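Local coordinates for MaoC family protein (PDB 3KHP), which probably catalyses the reversible dehydration of (3R)-hydroxyacyl thioesters to enoyl thioesters, at residues A97-G102 / T158-R163; H230-Y235 / A259-P264; F85-K90 / T122-I127; K263-G268 / R298-D303. All blocks are in the same frame, centred on the assembly; numbering follows the deposited sequence.

Contact 1: residues A97-G102 / T158-R163; sequences AALLHG and TTLVLR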
loop_
_atom_site.group_PDB
_atom_site.type_symbol
_atom_site.label_atom_id
_atom_site.label_comp_id
_atom_site.label_asym_id
_atom_site.label_seq_id
_atom_site.Cartn_x
_atom_site.Cartn_y
_atom_site.Cartn_z
ATOM N N ALA A 97 7.598 -19.072 1.740
ATOM C CA ALA A 97 6.763 -18.110 2.468
ATOM C C ALA A 97 5.460 -18.678 3.087
ATOM O O ALA A 97 4.723 -17.940 3.717
ATOM C CB ALA A 97 6.425 -16.902 1.540
ATOM N N ALA A 98 5.196 -19.978 2.942
ATOM C CA ALA A 98 4.018 -20.615 3.569
ATOM C C ALA A 98 4.251 -20.803 5.065
ATOM O O ALA A 98 4.726 -21.839 5.502
ATOM C CB ALA A 98 3.668 -21.988 2.879
ATOM N N LEU A 99 3.879 -19.803 5.851
ATOM C CA LEU A 99 4.294 -19.727 7.269
ATOM C C LEU A 99 3.403 -20.421 8.283
ATOM O O LEU A 99 3.763 -20.522 9.434
ATOM C CB LEU A 99 4.467 -18.268 7.670
ATOM C CG LEU A 99 5.704 -17.608 7.077
ATOM C CD1 LEU A 99 5.589 -16.110 7.189
ATOM C CD2 LEU A 99 6.985 -18.111 7.777
ATOM N N LEU A 100 2.248 -20.920 7.870
ATOM C CA LEU A 100 1.340 -21.593 8.799
ATOM C C LEU A 100 1.964 -22.761 9.561
ATOM O O LEU A 100 2.593 -23.623 8.991
ATOM C CB LEU A 100 0.095 -22.060 8.056
ATOM C CG LEU A 100 -1.071 -22.438 8.993
ATOM C CD1 LEU A 100 -1.423 -21.289 9.968
ATOM C CD2 LEU A 100 -2.307 -22.876 8.161
ATOM N N HIS A 101 1.788 -22.753 10.883
ATOM C CA HIS A 101 2.450 -23.677 11.822
ATOM C C HIS A 101 3.930 -23.371 11.976
ATOM O O HIS A 101 4.574 -23.878 12.888
ATOM C CB HIS A 101 2.236 -25.141 11.420
ATOM C CG HIS A 101 0.816 -25.448 11.074
ATOM N ND1 HIS A 101 -0.156 -25.603 12.036
ATOM C CD2 HIS A 101 0.190 -25.570 9.877
ATOM C CE1 HIS A 101 -1.319 -25.835 11.448
ATOM N NE2 HIS A 101 -1.137 -25.815 10.140
ATOM N N GLY A 102 4.446 -22.526 11.096
ATOM C CA GLY A 102 5.828 -22.106 11.138
ATOM C C GLY A 102 6.018 -20.914 12.052
ATOM O O GLY A 102 5.111 -20.546 12.783
ATOM N N THR A 158 13.273 -17.707 9.512
ATOM C CA THR A 158 12.014 -18.231 9.040
ATOM C C THR A 158 12.032 -19.748 9.205
ATOM O O THR A 158 12.878 -20.434 8.636
ATOM C CB THR A 158 11.807 -17.825 7.586
ATOM O OG1 THR A 158 11.888 -16.401 7.507
ATOM C CG2 THR A 158 10.481 -18.319 7.026
ATOM N N THR A 159 11.108 -20.242 10.021
ATOM C CA THR A 159 10.932 -21.655 10.297
ATOM C C THR A 159 9.694 -22.157 9.557
ATOM O O THR A 159 8.590 -21.666 9.783
ATOM C CB THR A 159 10.761 -21.868 11.777
ATOM O OG1 THR A 159 11.939 -21.388 12.463
ATOM C CG2 THR A 159 10.542 -23.347 12.103
ATOM N N LEU A 160 9.901 -23.106 8.649
ATOM C CA LEU A 160 8.845 -23.657 7.807
ATOM C C LEU A 160 8.469 -25.076 8.221
ATOM O O LEU A 160 9.333 -25.917 8.481
ATOM C CB LEU A 160 9.297 -23.647 6.371
ATOM C CG LEU A 160 9.714 -22.281 5.851
ATOM C CD1 LEU A 160 10.496 -22.444 4.559
ATOM C CD2 LEU A 160 8.486 -21.375 5.666
ATOM N N VAL A 161 7.180 -25.333 8.345
ATOM C CA VAL A 161 6.724 -26.681 8.630
ATOM C C VAL A 161 6.167 -27.254 7.348
ATOM O O VAL A 161 5.234 -26.683 6.741
ATOM C CB VAL A 161 5.675 -26.723 9.729
ATOM C CG1 VAL A 161 5.189 -28.163 9.927
ATOM C CG2 VAL A 161 6.237 -26.115 11.067
ATOM N N LEU A 162 6.781 -28.348 6.897
ATOM C CA LEU A 162 6.320 -29.046 5.686
ATOM C C LEU A 162 5.556 -30.308 6.133
ATOM O O LEU A 162 6.158 -31.361 6.422
ATOM C CB LEU A 162 7.505 -29.354 4.769
ATOM C CG LEU A 162 8.337 -28.119 4.397
ATOM C CD1 LEU A 162 9.489 -28.537 3.532
ATOM C CD2 LEU A 162 7.507 -27.062 3.680
ATOM N N ARG A 163 4.240 -30.131 6.269
ATOM C CA ARG A 163 3.323 -31.122 6.830
ATOM C C ARG A 163 3.466 -32.479 6.150
ATOM O O ARG A 163 3.314 -32.586 4.931
ATOM C CB ARG A 163 1.863 -30.633 6.694
HETATM O O HOH W 1 5.358 -23.221 8.006
HETATM O O HOH W 2 5.644 -24.396 4.641
#

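Contact 2: residues H230-Y235 / A259-P264; sequences HGLCTY and ARFTKP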
loop_
_atom_site.group_PDB
_atom_site.type_symbol
_atom_site.label_atom_id
_atom_site.label_comp_id
_atom_site.label_asym_id
_atom_site.label_seq_id
_atom_site.Cartn_x
_atom_site.Cartn_y
_atom_site.Cartn_z
ATOM N N HIS A 230 -2.188 -11.896 5.002
ATOM C CA HIS A 230 -0.793 -12.389 5.035
ATOM C C HIS A 230 -0.381 -12.599 6.478
ATOM O O HIS A 230 -0.605 -11.694 7.291
ATOM C CB HIS A 230 0.170 -11.366 4.486
ATOM C CG HIS A 230 -0.045 -10.978 3.056
ATOM N ND1 HIS A 230 -1.139 -10.251 2.627
ATOM C CD2 HIS A 230 0.765 -11.110 1.975
ATOM C CE1 HIS A 230 -1.002 -9.981 1.337
ATOM N NE2 HIS A 230 0.140 -10.498 0.914
ATOM N N GLY A 231 0.223 -13.765 6.797
ATOM C CA GLY A 231 0.807 -14.014 8.121
ATOM C C GLY A 231 1.800 -12.913 8.560
ATOM O O GLY A 231 1.810 -12.471 9.724
ATOM N N LEU A 232 2.630 -12.468 7.635
ATOM C CA LEU A 232 3.575 -11.418 7.957
ATOM C C LEU A 232 2.872 -10.079 8.249
ATOM O O LEU A 232 3.441 -9.235 8.955
ATOM C CB LEU A 232 4.635 -11.297 6.872
ATOM C CG LEU A 232 5.619 -12.504 6.868
ATOM C CD1 LEU A 232 6.594 -12.381 5.723
ATOM C CD2 LEU A 232 6.362 -12.652 8.254
ATOM N N CYS A 233 1.644 -9.897 7.743
ATOM C CA CYS A 233 0.920 -8.677 8.030
ATOM C C CYS A 233 0.477 -8.711 9.498
ATOM O O CYS A 233 0.732 -7.768 10.239
ATOM C CB CYS A 233 -0.254 -8.495 7.104
ATOM S SG CYS A 233 -1.178 -6.998 7.444
ATOM N N THR A 234 -0.143 -9.817 9.905
ATOM C CA THR A 234 -0.443 -10.094 11.296
ATOM C C THR A 234 0.758 -9.868 12.216
ATOM O O THR A 234 0.648 -9.259 13.282
ATOM C CB THR A 234 -0.939 -11.546 11.456
ATOM O OG1 THR A 234 -2.111 -11.731 10.656
ATOM C CG2 THR A 234 -1.292 -11.865 12.837
ATOM N N TYR A 235 1.900 -10.373 11.808
ATOM C CA TYR A 235 3.139 -10.218 12.546
ATOM C C TYR A 235 3.552 -8.737 12.670
ATOM O O TYR A 235 3.918 -8.282 13.739
ATOM C CB TYR A 235 4.199 -10.996 11.824
ATOM C CG TYR A 235 5.578 -11.061 12.402
ATOM C CD1 TYR A 235 5.870 -11.911 13.477
ATOM C CD2 TYR A 235 6.626 -10.391 11.792
ATOM C CE1 TYR A 235 7.171 -12.032 13.964
ATOM C CE2 TYR A 235 7.919 -10.507 12.272
ATOM C CZ TYR A 235 8.184 -11.342 13.351
ATOM O OH TYR A 235 9.503 -11.502 13.780
ATOM N N ALA A 259 7.603 -15.205 16.694
ATOM C CA ALA A 259 6.314 -15.800 16.965
ATOM C C ALA A 259 6.019 -16.978 16.033
ATOM O O ALA A 259 6.591 -17.076 14.953
ATOM C CB ALA A 259 5.217 -14.758 16.874
ATOM N N ARG A 260 5.110 -17.826 16.484
ATOM C CA ARG A 260 4.610 -18.969 15.735
ATOM C C ARG A 260 3.213 -18.707 15.160
ATOM O O ARG A 260 2.338 -18.279 15.879
ATOM C CB ARG A 260 4.558 -20.193 16.646
ATOM C CG ARG A 260 4.195 -21.503 15.923
ATOM C CD ARG A 260 4.680 -22.738 16.719
ATOM N NE ARG A 260 4.112 -22.797 18.057
ATOM C CZ ARG A 260 2.933 -23.334 18.382
ATOM N NH1 ARG A 260 2.143 -23.866 17.465
ATOM N NH2 ARG A 260 2.541 -23.346 19.650
ATOM N N PHE A 261 3.018 -18.972 13.868
ATOM C CA PHE A 261 1.739 -18.772 13.209
ATOM C C PHE A 261 0.831 -19.968 13.381
ATOM O O PHE A 261 1.101 -21.020 12.807
ATOM C CB PHE A 261 1.956 -18.509 11.718
ATOM C CG PHE A 261 2.810 -17.319 11.456
ATOM C CD1 PHE A 261 2.249 -16.059 11.382
ATOM C CD2 PHE A 261 4.169 -17.448 11.338
ATOM C CE1 PHE A 261 3.023 -14.969 11.162
ATOM C CE2 PHE A 261 4.963 -16.352 11.108
ATOM C CZ PHE A 261 4.395 -15.106 11.030
ATOM N N THR A 262 -0.261 -19.807 14.141
ATOM C CA THR A 262 -1.066 -20.955 14.540
ATOM C C THR A 262 -2.332 -21.113 13.727
ATOM O O THR A 262 -2.726 -22.226 13.389
ATOM C CB THR A 262 -1.454 -20.895 16.039
ATOM O OG1 THR A 262 -1.849 -19.558 16.417
ATOM C CG2 THR A 262 -0.285 -21.397 16.933
ATOM N N LYS A 263 -3.002 -19.997 13.461
ATOM C CA LYS A 263 -4.232 -19.993 12.688
ATOM C C LYS A 263 -4.349 -18.763 11.791
ATOM O O LYS A 263 -3.717 -17.738 12.019
ATOM C CB LYS A 263 -5.419 -20.075 13.612
ATOM C CG LYS A 263 -5.510 -21.400 14.325
ATOM C CD LYS A 263 -6.820 -21.511 15.044
ATOM C CE LYS A 263 -7.006 -22.896 15.682
ATOM N NZ LYS A 263 -8.276 -22.861 16.513
ATOM N N PRO A 264 -5.124 -18.887 10.718
ATOM C CA PRO A 264 -5.226 -17.777 9.791
ATOM C C PRO A 264 -6.066 -16.622 10.321
ATOM O O PRO A 264 -6.889 -16.806 11.215
ATOM C CB PRO A 264 -5.877 -18.399 8.548
ATOM C CG PRO A 264 -6.168 -19.801 8.882
ATOM C CD PRO A 264 -5.931 -20.047 10.304
#

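Contact 3: residues F85-K90 / T122-I127; sequences FGAAAK and TEVADI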
loop_
_atom_site.group_PDB
_atom_site.type_symbol
_atom_site.label_atom_id
_atom_site.label_comp_id
_atom_site.label_asym_id
_atom_site.label_seq_id
_atom_site.Cartn_x
_atom_site.Cartn_y
_atom_site.Cartn_z
ATOM N N PHE A 85 14.330 -15.843 2.723
ATOM C CA PHE A 85 13.663 -16.716 1.778
ATOM C C PHE A 85 14.534 -17.387 0.712
ATOM O O PHE A 85 14.346 -18.559 0.445
ATOM C CB PHE A 85 12.500 -15.975 1.112
ATOM C CG PHE A 85 11.301 -15.771 2.020
ATOM C CD1 PHE A 85 11.037 -16.634 3.089
ATOM C CD2 PHE A 85 10.419 -14.723 1.783
ATOM C CE1 PHE A 85 9.904 -16.460 3.907
ATOM C CE2 PHE A 85 9.291 -14.526 2.603
ATOM C CZ PHE A 85 9.034 -15.409 3.668
ATOM N N GLY A 86 15.464 -16.648 0.111
ATOM C CA GLY A 86 16.341 -17.174 -0.924
ATOM C C GLY A 86 16.984 -18.529 -0.636
ATOM O O GLY A 86 17.216 -19.308 -1.553
ATOM N N ALA A 87 17.241 -18.826 0.638
ATOM C CA ALA A 87 17.934 -20.054 1.015
ATOM C C ALA A 87 17.111 -21.330 0.782
ATOM O O ALA A 87 17.678 -22.419 0.717
ATOM C CB ALA A 87 18.382 -19.980 2.467
ATOM N N ALA A 88 15.791 -21.196 0.667
ATOM C CA ALA A 88 14.911 -22.370 0.483
ATOM C C ALA A 88 15.247 -23.130 -0.783
ATOM O O ALA A 88 15.189 -24.351 -0.795
ATOM C CB ALA A 88 13.423 -21.988 0.485
ATOM N N ALA A 89 15.622 -22.404 -1.824
ATOM C CA ALA A 89 15.956 -23.001 -3.112
ATOM C C ALA A 89 17.122 -24.009 -3.025
ATOM O O ALA A 89 17.277 -24.850 -3.899
ATOM C CB ALA A 89 16.274 -21.898 -4.148
ATOM N N LYS A 90 17.935 -23.892 -1.982
ATOM C CA LYS A 90 19.021 -24.838 -1.709
ATOM C C LYS A 90 18.531 -26.197 -1.178
ATOM O O LYS A 90 19.247 -27.188 -1.290
ATOM C CB LYS A 90 20.034 -24.222 -0.722
ATOM C CG LYS A 90 20.766 -22.961 -1.247
ATOM C CD LYS A 90 21.760 -23.295 -2.374
ATOM C CE LYS A 90 22.330 -22.019 -3.032
ATOM N NZ LYS A 90 22.990 -22.326 -4.344
ATOM N N THR A 122 21.568 -15.311 2.747
ATOM C CA THR A 122 20.728 -16.263 3.460
ATOM C C THR A 122 21.355 -17.664 3.567
ATOM O O THR A 122 22.349 -18.003 2.904
ATOM C CB THR A 122 19.352 -16.407 2.791
ATOM O OG1 THR A 122 19.503 -17.106 1.560
ATOM C CG2 THR A 122 18.732 -15.048 2.523
ATOM N N GLU A 123 20.732 -18.489 4.391
ATOM C CA GLU A 123 21.336 -19.737 4.771
ATOM C C GLU A 123 20.343 -20.759 5.283
ATOM O O GLU A 123 19.412 -20.438 6.016
ATOM C CB GLU A 123 22.325 -19.450 5.882
ATOM C CG GLU A 123 23.106 -20.670 6.303
ATOM C CD GLU A 123 24.063 -20.377 7.434
ATOM O OE1 GLU A 123 24.213 -19.164 7.837
ATOM O OE2 GLU A 123 24.641 -21.382 7.908
ATOM N N VAL A 124 20.581 -22.003 4.934
ATOM C CA VAL A 124 19.817 -23.094 5.503
ATOM C C VAL A 124 20.378 -23.349 6.884
ATOM O O VAL A 124 21.473 -23.879 7.024
ATOM C CB VAL A 124 19.910 -24.368 4.630
ATOM C CG1 VAL A 124 19.026 -25.453 5.194
ATOM C CG2 VAL A 124 19.559 -24.041 3.205
ATOM N N ALA A 125 19.645 -22.924 7.903
ATOM C CA ALA A 125 20.123 -23.002 9.263
ATOM C C ALA A 125 19.975 -24.398 9.788
ATOM O O ALA A 125 20.819 -24.864 10.533
ATOM C CB ALA A 125 19.363 -22.041 10.189
ATOM N N ASP A 126 18.873 -25.043 9.448
ATOM C CA ASP A 126 18.578 -26.344 10.015
ATOM C C ASP A 126 17.531 -27.037 9.177
ATOM O O ASP A 126 16.711 -26.379 8.502
ATOM C CB ASP A 126 18.130 -26.246 11.477
ATOM C CG ASP A 126 18.324 -27.559 12.250
ATOM O OD1 ASP A 126 19.029 -28.460 11.739
ATOM O OD2 ASP A 126 17.785 -27.710 13.379
ATOM N N ILE A 127 17.640 -28.370 9.169
ATOM C CA ILE A 127 16.654 -29.259 8.571
ATOM C C ILE A 127 16.380 -30.407 9.544
ATOM O O ILE A 127 17.308 -31.070 10.021
ATOM C CB ILE A 127 17.082 -29.799 7.201
ATOM C CG1 ILE A 127 17.457 -28.663 6.257
ATOM C CG2 ILE A 127 15.952 -30.573 6.588
ATOM C CD1 ILE A 127 17.478 -29.074 4.814
#

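Contact 4: residues K263-G268 / R298-D303; sequences KPVFPG and RVVLDD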
loop_
_atom_site.group_PDB
_atom_site.type_symbol
_atom_site.label_atom_id
_atom_site.label_comp_id
_atom_site.label_asym_id
_atom_site.label_seq_id
_atom_site.Cartn_x
_atom_site.Cartn_y
_atom_site.Cartn_z
ATOM N N LYS A 263 -3.002 -19.997 13.461
ATOM C CA LYS A 263 -4.232 -19.993 12.688
ATOM C C LYS A 263 -4.349 -18.763 11.791
ATOM O O LYS A 263 -3.717 -17.738 12.019
ATOM C CB LYS A 263 -5.419 -20.075 13.612
ATOM C CG LYS A 263 -5.510 -21.400 14.325
ATOM C CD LYS A 263 -6.820 -21.511 15.044
ATOM C CE LYS A 263 -7.006 -22.896 15.682
ATOM N NZ LYS A 263 -8.276 -22.861 16.513
ATOM N N PRO A 264 -5.124 -18.887 10.718
ATOM C CA PRO A 264 -5.226 -17.777 9.791
ATOM C C PRO A 264 -6.066 -16.622 10.321
ATOM O O PRO A 264 -6.889 -16.806 11.215
ATOM C CB PRO A 264 -5.877 -18.399 8.548
ATOM C CG PRO A 264 -6.168 -19.801 8.882
ATOM C CD PRO A 264 -5.931 -20.047 10.304
ATOM N N VAL A 265 -5.844 -15.450 9.739
ATOM C CA VAL A 265 -6.615 -14.256 10.047
ATOM C C VAL A 265 -7.351 -13.806 8.809
ATOM O O VAL A 265 -6.837 -13.922 7.672
ATOM C CB VAL A 265 -5.682 -13.117 10.545
ATOM C CG1 VAL A 265 -6.423 -11.780 10.582
ATOM C CG2 VAL A 265 -5.105 -13.465 11.910
ATOM N N PHE A 266 -8.546 -13.258 8.978
ATOM C CA PHE A 266 -9.190 -12.661 7.807
ATOM C C PHE A 266 -9.105 -11.152 7.874
ATOM O O PHE A 266 -9.221 -10.593 8.948
ATOM C CB PHE A 266 -10.632 -13.167 7.697
ATOM C CG PHE A 266 -10.707 -14.644 7.541
ATOM C CD1 PHE A 266 -10.660 -15.223 6.268
ATOM C CD2 PHE A 266 -10.787 -15.479 8.654
ATOM C CE1 PHE A 266 -10.724 -16.617 6.118
ATOM C CE2 PHE A 266 -10.854 -16.873 8.496
ATOM C CZ PHE A 266 -10.816 -17.431 7.221
ATOM N N PRO A 267 -8.871 -10.481 6.740
ATOM C CA PRO A 267 -8.811 -9.011 6.848
ATOM C C PRO A 267 -10.155 -8.476 7.333
ATOM O O PRO A 267 -11.227 -8.984 6.919
ATOM C CB PRO A 267 -8.503 -8.542 5.439
ATOM C CG PRO A 267 -8.238 -9.793 4.608
ATOM C CD PRO A 267 -8.719 -10.966 5.363
ATOM N N GLY A 268 -10.084 -7.540 8.280
ATOM C CA GLY A 268 -11.265 -6.976 8.929
ATOM C C GLY A 268 -11.350 -7.395 10.381
ATOM O O GLY A 268 -12.018 -6.753 11.181
ATOM N N ARG A 298 -9.490 -17.128 19.308
ATOM C CA ARG A 298 -8.686 -17.922 18.393
ATOM C C ARG A 298 -7.272 -17.374 18.519
ATOM O O ARG A 298 -7.041 -16.181 18.266
ATOM C CB ARG A 298 -9.221 -17.736 16.956
ATOM C CG ARG A 298 -8.585 -18.587 15.909
ATOM C CD ARG A 298 -8.595 -17.979 14.495
ATOM N NE ARG A 298 -9.852 -17.336 14.260
ATOM C CZ ARG A 298 -10.079 -16.352 13.398
ATOM N NH1 ARG A 298 -9.152 -15.898 12.576
ATOM N NH2 ARG A 298 -11.292 -15.845 13.347
ATOM N N VAL A 299 -6.318 -18.204 18.937
ATOM C CA VAL A 299 -4.955 -17.729 18.997
ATOM C C VAL A 299 -4.402 -17.759 17.586
ATOM O O VAL A 299 -4.505 -18.786 16.926
ATOM C CB VAL A 299 -4.116 -18.585 19.916
ATOM C CG1 VAL A 299 -2.707 -18.124 19.873
ATOM C CG2 VAL A 299 -4.668 -18.520 21.339
ATOM N N VAL A 300 -3.851 -16.656 17.097
ATOM C CA VAL A 300 -3.275 -16.648 15.724
ATOM C C VAL A 300 -1.774 -16.519 15.694
ATOM O O VAL A 300 -1.145 -16.971 14.743
ATOM C CB VAL A 300 -3.948 -15.591 14.831
ATOM C CG1 VAL A 300 -5.409 -15.908 14.694
ATOM C CG2 VAL A 300 -3.776 -14.169 15.383
ATOM N N LEU A 301 -1.190 -15.888 16.722
ATOM C CA LEU A 301 0.263 -15.894 16.959
ATOM C C LEU A 301 0.488 -16.383 18.369
ATOM O O LEU A 301 -0.120 -15.875 19.320
ATOM C CB LEU A 301 0.925 -14.514 16.858
ATOM C CG LEU A 301 0.870 -13.725 15.553
ATOM C CD1 LEU A 301 1.570 -12.361 15.764
ATOM C CD2 LEU A 301 1.496 -14.521 14.374
ATOM N N ASP A 302 1.374 -17.352 18.505
ATOM C CA ASP A 302 1.637 -17.977 19.770
ATOM C C ASP A 302 3.135 -17.950 19.957
ATOM O O ASP A 302 3.892 -17.617 19.034
ATOM C CB ASP A 302 1.098 -19.411 19.792
ATOM C CG ASP A 302 0.662 -19.881 21.208
ATOM O OD1 ASP A 302 1.170 -19.361 22.209
ATOM O OD2 ASP A 302 -0.164 -20.814 21.316
ATOM N N ASP A 303 3.533 -18.294 21.171
ATOM C CA ASP A 303 4.921 -18.363 21.556
ATOM C C ASP A 303 5.688 -17.101 21.225
ATOM O O ASP A 303 6.852 -17.148 20.856
ATOM C CB ASP A 303 5.568 -19.584 20.922
ATOM C CG ASP A 303 4.878 -20.892 21.336
ATOM O OD1 ASP A 303 4.392 -21.035 22.483
ATOM O OD2 ASP A 303 4.842 -21.789 20.500
HETATM O O HOH W 3 -1.405 -16.427 11.758
HETATM O O HOH W 4 -6.449 -21.246 18.838
#

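Contact 1: residues A97-G102 / T158-R163
A type II beta turn, Leu99 to Gly102, delivers the chain into strand 103-108 and rests on the end of strand 152-162 in the N-terminal hot-dog half of the protein; Gly102 and His101 meet Thr159 and Val161 there. The turn is closed by Gly102 N bonding to Leu99 O, with His101 at its third position in a left-handed backbone conformation. Gly102 comes close over the strand, its CA 3.1 Å from Thr159 O, an approach that the absence of a side chain permits. Beyond it, Val161 reaches up to the turn: its CG2 branch, anti to its own carbonyl carbon, comes within 3.3 Å of His101 O. On the buried side CD2 of Leu99 touches CG2 of Thr158 at 3.6 Å, the two side chains crossing at about a right angle, and CD2 of Leu160 fills in against Ala98 O at 3.8 Å. No direct hydrogen bond joins the two segments; two waters do that work. The first accepts from Val161 N at 2.8 Å and donates to both Ala98 O and Leu100 O. The second donates to Ala98 O at 2.8 Å and to Val161 O at 3.1 Å, so Ala98 O receives a bond from each water and both backbone polar groups of Val161 are satisfied through solvent. Direct backbone pairing is found two residues before Val161, where Thr159 bonds to Ser103. Strand 136-145 flanks the strand through Leu140 and Val138, while Phe261 of strand 254-261 takes backbone bonds with His101 and Gly102, placing the turn between the two halves.

Contact 2: residues H230-Y235 / A259-P264
Phe261, on strand 254-261, points its ring at the first turn of helix 231-245, the long helix around which the sheet of the C-terminal hot-dog fold curls. The axes of the short helical and strand segments run 10.0 Å apart at 144°, a gap spanned mainly by this one side chain. With CG anti to the carbonyl carbon (chi1 -59°), the ring leaves the strand toward the helix. CB starts beside Leu99 O of the turn before strand 103-108. Along one side of the ring, CD1 approaches the CA of Gly231 at 4.1 Å and also packs on Leu301 of the adjoining strand. CE1 then comes to 3.1 Å from Gly231 O, which sits at the ring edge near its plane; an edge C-H facing a carbonyl oxygen is probably mildly favourable. That same oxygen accepts the helical bond from Tyr235 N at 3.0 Å, and Gly231, lacking a side chain, lets the ring come in against the helix backbone. At the tip, CZ is shared by two helix side chains, CD2 of Leu232 and CB of Tyr235. Tyr235, its CG anti to the backbone N, runs on toward Ala259, whose N lies at the edge of the tyrosine ring, 4.2 Å from CE1. The far end of that ring is fixed by its hydroxyl, as Tyr235 OH is hydrogen-bonded to the backbone O of Ile257.

Contact 3: residues F85-K90 / T122-I127
A short 3-10 turn, residues 85-87, is set against strand 116-129, with Ala87 pressed between Thr122 and Val124. The CB of Ala87 points into the strand, 3.2 Å from OG1 of Thr122 and 3.4 Å from Glu123 N. Ala87 N is also 3.0 Å from Thr122 OG1, but the angle is too poor for a hydrogen bond; OG1 is instead bonded to OG1 of Thr33. Thr122 (chi1 71°) holds OG1 between its backbone N and carbonyl carbon, which brings the oxygen under the turn. The sheet here belongs to the N-terminal hot-dog half, in which, as in related two-domain hydratases 2, the long central helix is much reduced and irregular turns such as this one lie against the strands. Farther along, Val124 sends CG2 to within 3.5 Å of Ala87 O, an oxygen that also accepts from Lys90 N. CG2 of Val124 also meets CB of Lys90 at 4.0 Å, while the lysine chain bends at chi2 (-70°) and leads its amine away from the strand. Just past Val124, Ala125 and Asp126 form a classic beta bulge opposite Val139 of strand 136-145, and Glu123 makes a salt bridge with Arg141 of that strand.

Contact 4: residues K263-G268 / R298-D303
A largely side-chain and water-mediated contact joins the loop leaving strand 254-261 to its antiparallel neighbour, strand 298-308, in the C-terminal hot-dog half; Lys263, Pro264 and Val265 lie along Arg298 and Val300. The extended Lys263 chain crosses that of Arg298 obliquely, Lys263 CD against Arg298 CG at 3.5 Å, a meeting of their aliphatic parts. Arg298 bends at chi3 (-40°), which brings the edge of its guanidinium to the loop. Arg298 NH1 donates to Pro264 O at 2.8 Å; the donor lies in the carbonyl plane, but the bond is bent, with an N-H...O angle of 135°. NH2 of the same group forms a salt bridge with OE2 of Glu269, so the arginine joins strand and loop through two groups. Inward, CG2 of Val265 packs on CG1 of Val300 at 3.7 Å, the side chains at about a right angle, and CB of Val300 sits 3.5 Å from Lys263 O. Val300 and Leu301 form a classic beta bulge opposite Thr287 of strand 282-289. One water bridges the backbones, donating to Lys263 O at 2.7 Å and to Val300 O at 3.0 Å. A second accepts from Val299 N at 3.0 Å and, weakly, from Lys263 NZ.

Overall arrangement
Contacts 3 and 1 belong to the N-terminal hydratase 2 half and interlace along the chain, their segments alternating; contacts 2 and 4 follow in the MaoC-like half, contact 4 beginning where contact 2 ends. All four reach one long antiparallel sheet. Centres lie about 13 Å apart for contacts 3 and 1, about 10 Å for contacts 1 and 2, and about 6 Å for contacts 2 and 4, whereas contacts 3 and 4 stand about 26 Å apart on opposite sides of the chain's centre. Contacts 1 and 2 meet where strands 103-108 and 254-261 pair, so the two hot-dog halves share a continuous sheet, as in other two-domain hydratases of this type.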